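Local coordinates for probable zinc protease (PDB 4NNZ), which probably acts as one subunit of a heterodimeric, zinc-dependent protease of the peptidase M16 (insulinase) family, at residues R147-Y158 and P225-L236. Numbering follows the deposited sequence.
Sequences RFKAAAYPASGY and PLELAEPGERRL
Arg-147 meets Leu-236 through its backbone, O lying 3.8 Å from Leu-236 CD2; one turn later, on the last turn of helix 140-152, Ala-151 sets its methyl against the other branch, CB to Leu-236 CD1 3.7 Å. At the end of this helix the Arg-234 guanidinium arrives edge-on: NE makes a weak hydrogen bond to Ala-151 O (3.5 Å), and NH2 comes within 3.1 Å of Ala-152 O. Pro-231 CB lies over one face of the guanidinium, and NH1 hydrogen-bonds to Gly-232 O, so the group is held from its own segment as well.

Beyond Tyr-153 the chain turns around the carboxylate of Glu-227. CG of this glutamate is anti to the backbone N (chi1 -177°) and the chain then bends at chi2, which carries the carboxylate in beside Pro-154. The syn lone pair of Glu-227 OE2 accepts the N-H of Ala-155 at 2.8 Å (N to OE2), in a nearly straight bond of 161°. The Ala-155 methyl also meets Leu-228 CD1. Glu-227 OE1 is gripped twice by Ser-156, by the backbone N (2.8 Å, 27° out of the carboxylate plane) and by OG nearly along the C-O axis. Farther on, Pro-225 CB lies over one face of the Tyr-158 ring in a CH-pi contact, 4.0 Å from the centroid; the Tyr-158 hydroxyl hydrogen-bonds to Asp-87.

Helix segment 147-152 runs nearly antiparallel to strand segment 233-236, part of strand 233-240, outermost of its sheet within this chain. Phe-148 and Ala-152 pack on Leu-310, farther across that sheet, whose strand 233-240 pairs antiparallel with the second subunit.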
ATOM      1  N   ARG A 147      -1.083 -12.331  -0.489  1.00 33.63           N
ATOM      2  CA  ARG A 147      -1.780 -11.744  -1.590  1.00 32.78           C
ATOM      3  C   ARG A 147      -3.187 -11.324  -1.269  1.00 31.83           C
ATOM      4  O   ARG A 147      -3.633 -10.323  -1.725  1.00 32.69           O
ATOM      5  CB  ARG A 147      -1.865 -12.726  -2.737  1.00 37.85           C
ATOM      6  CG  ARG A 147      -0.598 -13.412  -3.159  1.00 39.39           C
ATOM      7  CD  ARG A 147       0.374 -12.441  -3.726  1.00 39.97           C
ATOM      8  NE  ARG A 147       1.687 -12.997  -3.873  1.00 44.11           N
ATOM      9  CZ  ARG A 147       2.105 -13.596  -4.961  1.00 44.22           C
ATOM     10  NH1 ARG A 147       1.314 -13.740  -5.982  1.00 44.37           N
ATOM     11  NH2 ARG A 147       3.311 -14.047  -5.017  1.00 43.92           N
ATOM     12  N   PHE A 148      -3.905 -12.135  -0.528  1.00 30.96           N
ATOM     13  CA  PHE A 148      -5.290 -11.881  -0.230  1.00 33.35           C
ATOM     14  C   PHE A 148      -5.393 -10.641   0.583  1.00 32.01           C
ATOM     15  O   PHE A 148      -6.213  -9.813   0.342  1.00 32.50           O
ATOM     16  CB  PHE A 148      -5.891 -13.088   0.491  1.00 32.63           C
ATOM     17  CG  PHE A 148      -7.130 -12.803   1.250  1.00 31.58           C
ATOM     18  CD1 PHE A 148      -8.323 -12.665   0.607  1.00 33.31           C
ATOM     19  CD2 PHE A 148      -7.101 -12.699   2.605  1.00 33.02           C
ATOM     20  CE1 PHE A 148      -9.460 -12.411   1.301  1.00 32.28           C
ATOM     21  CE2 PHE A 148      -8.233 -12.439   3.312  1.00 32.59           C
ATOM     22  CZ  PHE A 148      -9.413 -12.307   2.659  1.00 32.68           C
ATOM     23  N   LYS A 149      -4.514 -10.544   1.546  1.00 33.97           N
ATOM     24  CA  LYS A 149      -4.422  -9.407   2.408  1.00 35.47           C
ATOM     25  C   LYS A 149      -4.064  -8.122   1.700  1.00 33.57           C
ATOM     26  O   LYS A 149      -4.631  -7.121   1.999  1.00 32.84           O
ATOM     27  CB  LYS A 149      -3.454  -9.679   3.546  1.00 39.00           C
ATOM     28  CG  LYS A 149      -3.682  -8.802   4.748  1.00 44.35           C
ATOM     29  CD  LYS A 149      -3.178  -9.403   6.030  1.00 49.24           C
ATOM     30  CE  LYS A 149      -2.849  -8.355   7.064  1.00 48.59           C
ATOM     31  NZ  LYS A 149      -1.410  -8.066   7.100  1.00 55.94           N
ATOM     32  N   ALA A 150      -3.158  -8.153   0.748  1.00 31.99           N
ATOM     33  CA  ALA A 150      -2.884  -6.988  -0.035  1.00 30.45           C
ATOM     34  C   ALA A 150      -4.075  -6.473  -0.857  1.00 30.75           C
ATOM     35  O   ALA A 150      -4.326  -5.310  -0.896  1.00 30.90           O
ATOM     36  CB  ALA A 150      -1.696  -7.249  -0.914  1.00 32.07           C
ATOM     37  N   ALA A 151      -4.788  -7.353  -1.521  1.00 29.67           N
ATOM     38  CA  ALA A 151      -6.003  -7.007  -2.209  1.00 29.56           C
ATOM     39  C   ALA A 151      -7.130  -6.546  -1.300  1.00 32.40           C
ATOM     40  O   ALA A 151      -7.879  -5.696  -1.656  1.00 34.24           O
ATOM     41  CB  ALA A 151      -6.455  -8.132  -3.087  1.00 31.26           C
ATOM     42  N   ALA A 152      -7.251  -7.138  -0.135  1.00 31.13           N
ATOM     43  CA  ALA A 152      -8.241  -6.752   0.838  1.00 31.43           C
ATOM     44  C   ALA A 152      -8.080  -5.390   1.506  1.00 31.65           C
ATOM     45  O   ALA A 152      -9.021  -4.848   1.997  1.00 31.97           O
ATOM     46  CB  ALA A 152      -8.428  -7.840   1.856  1.00 32.33           C
ATOM     47  N   TYR A 153      -6.893  -4.840   1.506  1.00 34.58           N
ATOM     48  CA  TYR A 153      -6.671  -3.596   2.199  1.00 36.01           C
ATOM     49  C   TYR A 153      -6.032  -2.564   1.292  1.00 35.83           C
ATOM     50  O   TYR A 153      -4.913  -2.180   1.464  1.00 36.95           O
ATOM     51  CB  TYR A 153      -5.795  -3.818   3.418  1.00 36.27           C
ATOM     52  CG  TYR A 153      -6.443  -4.405   4.633  1.00 36.31           C
ATOM     53  CD1 TYR A 153      -7.427  -3.751   5.311  1.00 37.18           C
ATOM     54  CD2 TYR A 153      -6.017  -5.587   5.124  1.00 36.68           C
ATOM     55  CE1 TYR A 153      -7.986  -4.291   6.439  1.00 38.94           C
ATOM     56  CE2 TYR A 153      -6.556  -6.126   6.242  1.00 36.99           C
ATOM     57  CZ  TYR A 153      -7.542  -5.479   6.891  1.00 37.29           C
ATOM     58  OH  TYR A 153      -8.037  -6.051   7.993  1.00 36.84           O
ATOM     59  N   PRO A 154      -6.785  -2.045   0.337  1.00 38.25           N
ATOM     60  CA  PRO A 154      -6.212  -1.148  -0.645  1.00 38.58           C
ATOM     61  C   PRO A 154      -5.605   0.110  -0.079  1.00 39.37           C
ATOM     62  O   PRO A 154      -4.586   0.510  -0.559  1.00 40.97           O
ATOM     63  CB  PRO A 154      -7.415  -0.745  -1.467  1.00 36.43           C
ATOM     64  CG  PRO A 154      -8.341  -1.842  -1.345  1.00 36.47           C
ATOM     65  CD  PRO A 154      -8.172  -2.376   0.004  1.00 39.21           C
ATOM     66  N   ALA A 155      -6.239   0.744   0.878  1.00 37.50           N
ATOM     67  CA  ALA A 155      -5.754   2.005   1.352  1.00 41.60           C
ATOM     68  C   ALA A 155      -4.982   2.001   2.642  1.00 45.13           C
ATOM     69  O   ALA A 155      -4.224   2.904   2.889  1.00 55.22           O
ATOM     70  CB  ALA A 155      -6.897   2.977   1.451  1.00 41.61           C
ATOM     71  N   SER A 156      -5.203   1.027   3.494  1.00 44.79           N
ATOM     72  CA  SER A 156      -4.538   1.008   4.785  1.00 43.67           C
ATOM     73  C   SER A 156      -3.205   0.308   4.861  1.00 40.12           C
ATOM     74  O   SER A 156      -2.823  -0.395   4.003  1.00 40.66           O
ATOM     75  CB  SER A 156      -5.467   0.496   5.872  1.00 46.16           C
ATOM     76  OG  SER A 156      -5.612  -0.886   5.842  1.00 41.53           O
ATOM     77  N   GLY A 157      -2.532   0.500   5.960  1.00 42.38           N
ATOM     78  CA  GLY A 157      -1.239  -0.078   6.177  1.00 41.77           C
ATOM     79  C   GLY A 157      -1.328  -1.561   6.352  1.00 39.92           C
ATOM     80  O   GLY A 157      -0.359  -2.249   6.324  1.00 41.29           O
ATOM     81  N   TYR A 158      -2.528  -2.044   6.516  1.00 37.48           N
ATOM     82  CA  TYR A 158      -2.730  -3.431   6.754  1.00 35.82           C
ATOM     83  C   TYR A 158      -2.360  -4.290   5.623  1.00 36.00           C
ATOM     84  O   TYR A 158      -2.198  -5.442   5.809  1.00 37.17           O
ATOM     85  CB  TYR A 158      -4.121  -3.721   7.232  1.00 35.55           C
ATOM     86  CG  TYR A 158      -4.341  -3.319   8.641  1.00 37.81           C
ATOM     87  CD1 TYR A 158      -3.310  -3.308   9.540  1.00 37.78           C
ATOM     88  CD2 TYR A 158      -5.571  -2.932   9.073  1.00 38.10           C
ATOM     89  CE1 TYR A 158      -3.510  -2.931  10.814  1.00 40.42           C
ATOM     90  CE2 TYR A 158      -5.770  -2.549  10.355  1.00 36.80           C
ATOM     91  CZ  TYR A 158      -4.728  -2.557  11.208  1.00 38.68           C
ATOM     92  OH  TYR A 158      -4.889  -2.200  12.477  1.00 40.85           O
ATOM     93  N   PRO A 225      -5.031   2.841  10.786  1.00 46.13           N
ATOM     94  CA  PRO A 225      -5.142   2.336   9.434  1.00 45.71           C
ATOM     95  C   PRO A 225      -6.573   2.110   9.029  1.00 45.54           C
ATOM     96  O   PRO A 225      -7.084   1.037   9.142  1.00 46.18           O
ATOM     97  CB  PRO A 225      -4.406   1.015   9.495  1.00 49.12           C
ATOM     98  CG  PRO A 225      -3.689   1.007  10.759  1.00 47.18           C
ATOM     99  CD  PRO A 225      -4.481   1.829  11.678  1.00 47.77           C
ATOM    100  N   LEU A 226      -7.206   3.176   8.594  1.00 46.41           N
ATOM    101  CA  LEU A 226      -8.525   3.158   8.033  1.00 44.02           C
ATOM    102  C   LEU A 226      -8.523   2.745   6.606  1.00 44.45           C
ATOM    103  O   LEU A 226      -7.627   3.025   5.873  1.00 47.52           O
ATOM    104  CB  LEU A 226      -9.134   4.534   8.105  1.00 44.50           C
ATOM    105  CG  LEU A 226      -8.950   5.204   9.431  1.00 44.00           C
ATOM    106  CD1 LEU A 226      -9.682   6.502   9.369  1.00 47.65           C
ATOM    107  CD2 LEU A 226      -9.526   4.327  10.501  1.00 44.54           C
ATOM    108  N   GLU A 227      -9.604   2.144   6.204  1.00 47.90           N
ATOM    109  CA  GLU A 227      -9.716   1.557   4.921  1.00 47.31           C
ATOM    110  C   GLU A 227     -10.984   2.112   4.332  1.00 47.03           C
ATOM    111  O   GLU A 227     -11.748   2.711   5.025  1.00 47.23           O
ATOM    112  CB  GLU A 227      -9.785   0.053   5.078  1.00 45.61           C
ATOM    113  CG  GLU A 227      -9.832  -0.677   3.780  1.00 47.89           C
ATOM    114  CD  GLU A 227      -8.661  -0.318   2.921  1.00 55.53           C
ATOM    115  OE1 GLU A 227      -7.541  -0.425   3.410  1.00 58.48           O
ATOM    116  OE2 GLU A 227      -8.861   0.087   1.778  1.00 51.22           O
ATOM    117  N   LEU A 228     -11.192   1.939   3.045  1.00 47.01           N
ATOM    118  CA  LEU A 228     -12.429   2.326   2.437  1.00 45.99           C
ATOM    119  C   LEU A 228     -13.480   1.443   3.002  1.00 47.31           C
ATOM    120  O   LEU A 228     -13.237   0.306   3.280  1.00 49.09           O
ATOM    121  CB  LEU A 228     -12.367   2.111   0.947  1.00 48.55           C
ATOM    122  CG  LEU A 228     -11.636   3.095   0.055  1.00 50.23           C
ATOM    123  CD1 LEU A 228     -10.245   3.359   0.561  1.00 55.31           C
ATOM    124  CD2 LEU A 228     -11.551   2.526  -1.323  1.00 51.32           C
ATOM    125  N   ALA A 229     -14.652   1.987   3.223  1.00 46.59           N
ATOM    126  CA  ALA A 229     -15.787   1.196   3.610  1.00 44.30           C
ATOM    127  C   ALA A 229     -16.267   0.237   2.543  1.00 42.13           C
ATOM    128  O   ALA A 229     -16.577  -0.874   2.830  1.00 42.67           O
ATOM    129  CB  ALA A 229     -16.906   2.095   4.049  1.00 43.41           C
ATOM    130  N   GLU A 230     -16.345   0.680   1.308  1.00 45.69           N
ATOM    131  CA  GLU A 230     -16.792  -0.169   0.232  1.00 46.36           C
ATOM    132  C   GLU A 230     -15.815  -0.147  -0.908  1.00 46.30           C
ATOM    133  O   GLU A 230     -16.004   0.558  -1.850  1.00 50.04           O
ATOM    134  CB  GLU A 230     -18.157   0.252  -0.243  1.00 46.93           C
ATOM    135  CG  GLU A 230     -19.271  -0.197   0.661  1.00 52.19           C
ATOM    136  CD  GLU A 230     -20.635   0.288   0.228  1.00 52.00           C
ATOM    137  OE1 GLU A 230     -21.079   1.306   0.744  1.00 51.91           O
ATOM    138  OE2 GLU A 230     -21.284  -0.351  -0.598  1.00 50.33           O
ATOM    139  N   PRO A 231     -14.758  -0.934  -0.845  1.00 45.31           N
ATOM    140  CA  PRO A 231     -13.739  -0.933  -1.883  1.00 44.76           C
ATOM    141  C   PRO A 231     -14.159  -1.486  -3.223  1.00 40.55           C
ATOM    142  O   PRO A 231     -13.517  -1.237  -4.196  1.00 42.78           O
ATOM    143  CB  PRO A 231     -12.633  -1.775  -1.266  1.00 44.22           C
ATOM    144  CG  PRO A 231     -12.816  -1.591   0.175  1.00 43.26           C
ATOM    145  CD  PRO A 231     -14.280  -1.663   0.328  1.00 47.78           C
ATOM    146  N   GLY A 232     -15.232  -2.227  -3.270  1.00 43.00           N
ATOM    147  CA  GLY A 232     -15.587  -2.948  -4.462  1.00 40.63           C
ATOM    148  C   GLY A 232     -15.345  -4.421  -4.324  1.00 41.17           C
ATOM    149  O   GLY A 232     -14.881  -4.862  -3.328  1.00 42.44           O
ATOM    150  N   GLU A 233     -15.669  -5.179  -5.345  1.00 40.90           N
ATOM    151  CA  GLU A 233     -15.609  -6.612  -5.297  1.00 41.63           C
ATOM    152  C   GLU A 233     -14.326  -7.028  -5.930  1.00 39.01           C
ATOM    153  O   GLU A 233     -14.116  -6.764  -7.065  1.00 39.76           O
ATOM    154  CB  GLU A 233     -16.759  -7.158  -6.124  1.00 47.55           C
ATOM    155  CG  GLU A 233     -17.359  -8.489  -5.709  1.00 52.91           C
ATOM    156  CD  GLU A 233     -18.648  -8.822  -6.461  1.00 56.85           C
ATOM    157  OE1 GLU A 233     -19.287  -7.927  -7.002  1.00 51.73           O
ATOM    158  OE2 GLU A 233     -19.048  -9.986  -6.507  1.00 55.95           O
ATOM    159  N   ARG A 234     -13.454  -7.675  -5.179  1.00 38.13           N
ATOM    160  CA  ARG A 234     -12.189  -8.142  -5.699  1.00 37.62           C
ATOM    161  C   ARG A 234     -12.160  -9.637  -5.653  1.00 36.87           C
ATOM    162  O   ARG A 234     -12.354 -10.186  -4.642  1.00 39.25           O
ATOM    163  CB  ARG A 234     -11.025  -7.639  -4.854  1.00 37.79           C
ATOM    164  CG  ARG A 234     -10.906  -6.152  -4.684  1.00 35.68           C
ATOM    165  CD  ARG A 234     -11.881  -5.650  -3.672  1.00 35.02           C
ATOM    166  NE  ARG A 234     -11.231  -5.401  -2.423  1.00 35.57           N
ATOM    167  CZ  ARG A 234     -11.860  -5.184  -1.300  1.00 34.74           C
ATOM    168  NH1 ARG A 234     -13.160  -5.174  -1.254  1.00 34.32           N
ATOM    169  NH2 ARG A 234     -11.177  -4.946  -0.239  1.00 36.27           N
ATOM    170  N   ARG A 235     -11.893 -10.281  -6.764  1.00 37.40           N
ATOM    171  CA  ARG A 235     -11.758 -11.708  -6.807  1.00 37.24           C
ATOM    172  C   ARG A 235     -10.352 -12.097  -7.225  1.00 36.10           C
ATOM    173  O   ARG A 235      -9.859 -11.584  -8.165  1.00 33.94           O
ATOM    174  CB  ARG A 235     -12.796 -12.273  -7.752  1.00 37.11           C
ATOM    175  CG  ARG A 235     -14.151 -11.687  -7.502  1.00 39.70           C
ATOM    176  CD  ARG A 235     -15.221 -12.246  -8.386  1.00 40.30           C
ATOM    177  NE  ARG A 235     -15.248 -13.672  -8.307  1.00 45.19           N
ATOM    178  CZ  ARG A 235     -16.054 -14.371  -7.540  1.00 45.67           C
ATOM    179  NH1 ARG A 235     -16.942 -13.781  -6.772  1.00 41.65           N
ATOM    180  NH2 ARG A 235     -15.940 -15.669  -7.557  1.00 45.38           N
ATOM    181  N   LEU A 236      -9.712 -13.008  -6.497  1.00 37.98           N
ATOM    182  CA  LEU A 236      -8.350 -13.460  -6.791  1.00 36.78           C
ATOM    183  C   LEU A 236      -8.292 -14.910  -7.146  1.00 36.10           C
ATOM    184  O   LEU A 236      -9.008 -15.681  -6.621  1.00 35.08           O
ATOM    185  CB  LEU A 236      -7.437 -13.284  -5.612  1.00 37.91           C
ATOM    186  CG  LEU A 236      -6.700 -11.997  -5.518  1.00 40.07           C
ATOM    187  CD1 LEU A 236      -7.716 -10.965  -5.148  1.00 43.68           C
ATOM    188  CD2 LEU A 236      -5.666 -12.120  -4.441  1.00 41.82           C
TER